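Local coordinates for protein dihydroorotase (Agrobacterium tumefaciens, PDB 2OGJ) that hydrolyses acetyl esters such as acetyl-(R)-mandelate in vitro, using a zinc-containing active site in an amidohydrolase-family TIM barrel, at residues H265-K273 / A361-S369. Numbering follows the deposited sequence.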
# COMPACT_ATOMS: atom_id res chain seq x y z
N HIS A 265 -30.98 -12.52 0.80
CA HIS A 265 -30.50 -13.85 1.20
C HIS A 265 -29.47 -14.37 0.17
O HIS A 265 -29.77 -14.43 -1.05
CB HIS A 265 -31.70 -14.81 1.28
CG HIS A 265 -31.39 -16.16 1.84
ND1 HIS A 265 -32.32 -16.89 2.57
CD2 HIS A 265 -30.27 -16.93 1.79
CE1 HIS A 265 -31.78 -18.04 2.94
NE2 HIS A 265 -30.54 -18.09 2.49
N GLY A 266 -28.28 -14.75 0.62
CA GLY A 266 -27.34 -15.22 -0.38
C GLY A 266 -26.17 -16.11 -0.02
O GLY A 266 -25.05 -15.86 -0.48
N GLY A 267 -26.39 -17.14 0.79
CA GLY A 267 -25.29 -18.00 1.14
C GLY A 267 -24.71 -17.65 2.50
O GLY A 267 -24.40 -18.54 3.29
N ALA A 268 -24.57 -16.36 2.77
CA ALA A 268 -24.04 -15.95 4.06
C ALA A 268 -24.87 -14.88 4.77
O ALA A 268 -24.62 -14.58 5.93
CB ALA A 268 -22.60 -15.46 3.90
N SER A 269 -25.88 -14.32 4.10
CA SER A 269 -26.65 -13.23 4.70
C SER A 269 -28.06 -13.42 5.28
O SER A 269 -28.76 -12.43 5.56
CB SER A 269 -26.69 -12.07 3.70
OG SER A 269 -25.39 -11.82 3.19
N PHE A 270 -28.50 -14.67 5.48
CA PHE A 270 -29.81 -14.88 6.08
C PHE A 270 -29.84 -15.96 7.14
O PHE A 270 -29.35 -17.07 6.93
CB PHE A 270 -30.88 -15.23 5.03
CG PHE A 270 -32.26 -15.40 5.62
CD1 PHE A 270 -33.00 -14.30 6.03
CD2 PHE A 270 -32.80 -16.68 5.80
CE1 PHE A 270 -34.26 -14.46 6.62
CE2 PHE A 270 -34.06 -16.85 6.38
CZ PHE A 270 -34.78 -15.75 6.79
N SER A 271 -30.43 -15.61 8.28
CA SER A 271 -30.57 -16.50 9.42
C SER A 271 -32.02 -16.56 9.89
O SER A 271 -32.66 -15.52 10.08
CB SER A 271 -29.70 -16.02 10.58
OG SER A 271 -29.95 -16.78 11.75
N PHE A 272 -32.49 -17.84 10.08
CA PHE A 272 -33.88 -18.00 10.51
C PHE A 272 -34.03 -17.39 11.89
O PHE A 272 -35.02 -16.70 12.17
CB PHE A 272 -34.24 -19.47 10.63
CG PHE A 272 -34.54 -20.13 9.33
CD1 PHE A 272 -35.67 -19.78 8.60
CD2 PHE A 272 -33.74 -21.16 8.87
CE1 PHE A 272 -36.01 -20.45 7.43
CE2 PHE A 272 -34.06 -21.84 7.69
CZ PHE A 272 -35.20 -21.49 6.98
N LYS A 273 -33.06 -17.67 12.75
CA LYS A 273 -33.05 -17.18 14.12
C LYS A 273 -33.07 -15.66 14.20
O LYS A 273 -33.88 -15.10 14.93
CB LYS A 273 -31.84 -17.76 14.85
CG LYS A 273 -31.86 -19.27 14.77
CD LYS A 273 -30.84 -19.97 15.64
CE LYS A 273 -31.10 -21.49 15.62
NZ LYS A 273 -30.08 -22.29 16.37
N ALA A 361 -35.58 -26.38 4.12
CA ALA A 361 -34.75 -25.41 3.44
C ALA A 361 -33.70 -25.03 4.49
O ALA A 361 -33.95 -25.15 5.69
CB ALA A 361 -35.57 -24.20 3.06
N THR A 362 -32.53 -24.61 4.06
CA THR A 362 -31.52 -24.24 5.02
C THR A 362 -31.06 -22.83 4.72
O THR A 362 -30.93 -22.46 3.56
CB THR A 362 -30.34 -25.24 5.00
OG1 THR A 362 -29.10 -24.54 5.24
CG2 THR A 362 -30.29 -25.98 3.67
N ASP A 363 -30.83 -22.06 5.77
CA ASP A 363 -30.39 -20.66 5.65
C ASP A 363 -28.88 -20.52 5.46
O ASP A 363 -28.16 -21.51 5.29
CB ASP A 363 -30.83 -19.85 6.89
CG ASP A 363 -30.18 -20.35 8.20
OD1 ASP A 363 -30.59 -19.89 9.29
OD2 ASP A 363 -29.27 -21.19 8.14
N SER A 364 -28.41 -19.28 5.52
CA SER A 364 -27.00 -18.98 5.35
C SER A 364 -26.18 -19.41 6.56
O SER A 364 -24.96 -19.21 6.60
CB SER A 364 -26.82 -17.49 5.09
OG SER A 364 -27.60 -17.09 3.99
N ASN A 365 -26.85 -19.98 7.56
CA ASN A 365 -26.17 -20.45 8.77
C ASN A 365 -26.20 -21.95 8.94
O ASN A 365 -25.92 -22.47 10.02
CB ASN A 365 -26.75 -19.78 10.02
CG ASN A 365 -26.14 -18.43 10.27
OD1 ASN A 365 -24.94 -18.24 10.04
ND2 ASN A 365 -26.93 -17.48 10.76
N GLY A 366 -26.54 -22.66 7.87
CA GLY A 366 -26.59 -24.11 7.95
C GLY A 366 -27.80 -24.60 8.73
O GLY A 366 -28.09 -25.80 8.70
N ASP A 367 -28.48 -23.70 9.43
CA ASP A 367 -29.67 -24.06 10.19
C ASP A 367 -30.76 -24.52 9.24
O ASP A 367 -31.06 -23.85 8.25
CB ASP A 367 -30.18 -22.85 10.99
CG ASP A 367 -29.76 -22.90 12.44
OD1 ASP A 367 -30.33 -23.74 13.18
OD2 ASP A 367 -28.87 -22.12 12.84
N VAL A 368 -31.35 -25.67 9.53
CA VAL A 368 -32.39 -26.21 8.68
C VAL A 368 -33.77 -26.08 9.31
O VAL A 368 -33.95 -26.37 10.48
CB VAL A 368 -32.13 -27.69 8.37
CG1 VAL A 368 -33.36 -28.32 7.76
CG2 VAL A 368 -30.97 -27.81 7.40
N SER A 369 -34.73 -25.61 8.52
CA SER A 369 -36.10 -25.48 8.96
C SER A 369 -36.97 -26.14 7.89
O SER A 369 -36.60 -26.16 6.72
CB SER A 369 -36.48 -24.00 9.12
OG SER A 369 -37.88 -23.86 9.33
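Asp-363 and Ser-364 bond to the backbone at Phe-270 and Phe-272, docking a beta-hairpin turn on a loop of the amidohydrolase TIM barrel. The type I turn from Asp-363 to Gly-366 joins strands 348-362 and 368-382. The loop leads into helix 272-280, and its Ser-269 side chain comes, at its nearest atom, to about 5 Å from a bound zinc ion.

Three hydrogen bonds cross. Ser-364 N donates to Phe-270 O (2.8 Å). Ser-364 OG accepts a weak bond from Phe-270 N (3.0 Å). Phe-272 N points almost straight at Asp-363 OD1 (2.9 Å, 166°) and meets its anti lone pair. The other oxygen, OD2, closes an Asx turn with Asn-365 N, which approaches from above the carboxylate plane. Both carboxylate oxygens are thus engaged, which probably limits the group's rotation.

One salt bridge adds to these bonds. The extended Lys-273 chain brings NZ to 3.5 Å from Asp-367 OD1.

Contacts of the aromatic ring centre on Phe-272, also covered by Lys-310 of helix 304-313. Phe-272 CG stands anti to its own carbonyl carbon (chi1 -79°), which turns the ring toward the hairpin strands. Asp-367 O lies at the ring edge, near its plane. Ser-369 CB makes a CH-pi contact over one face, 3.7 Å from the Phe-272 ring centroid.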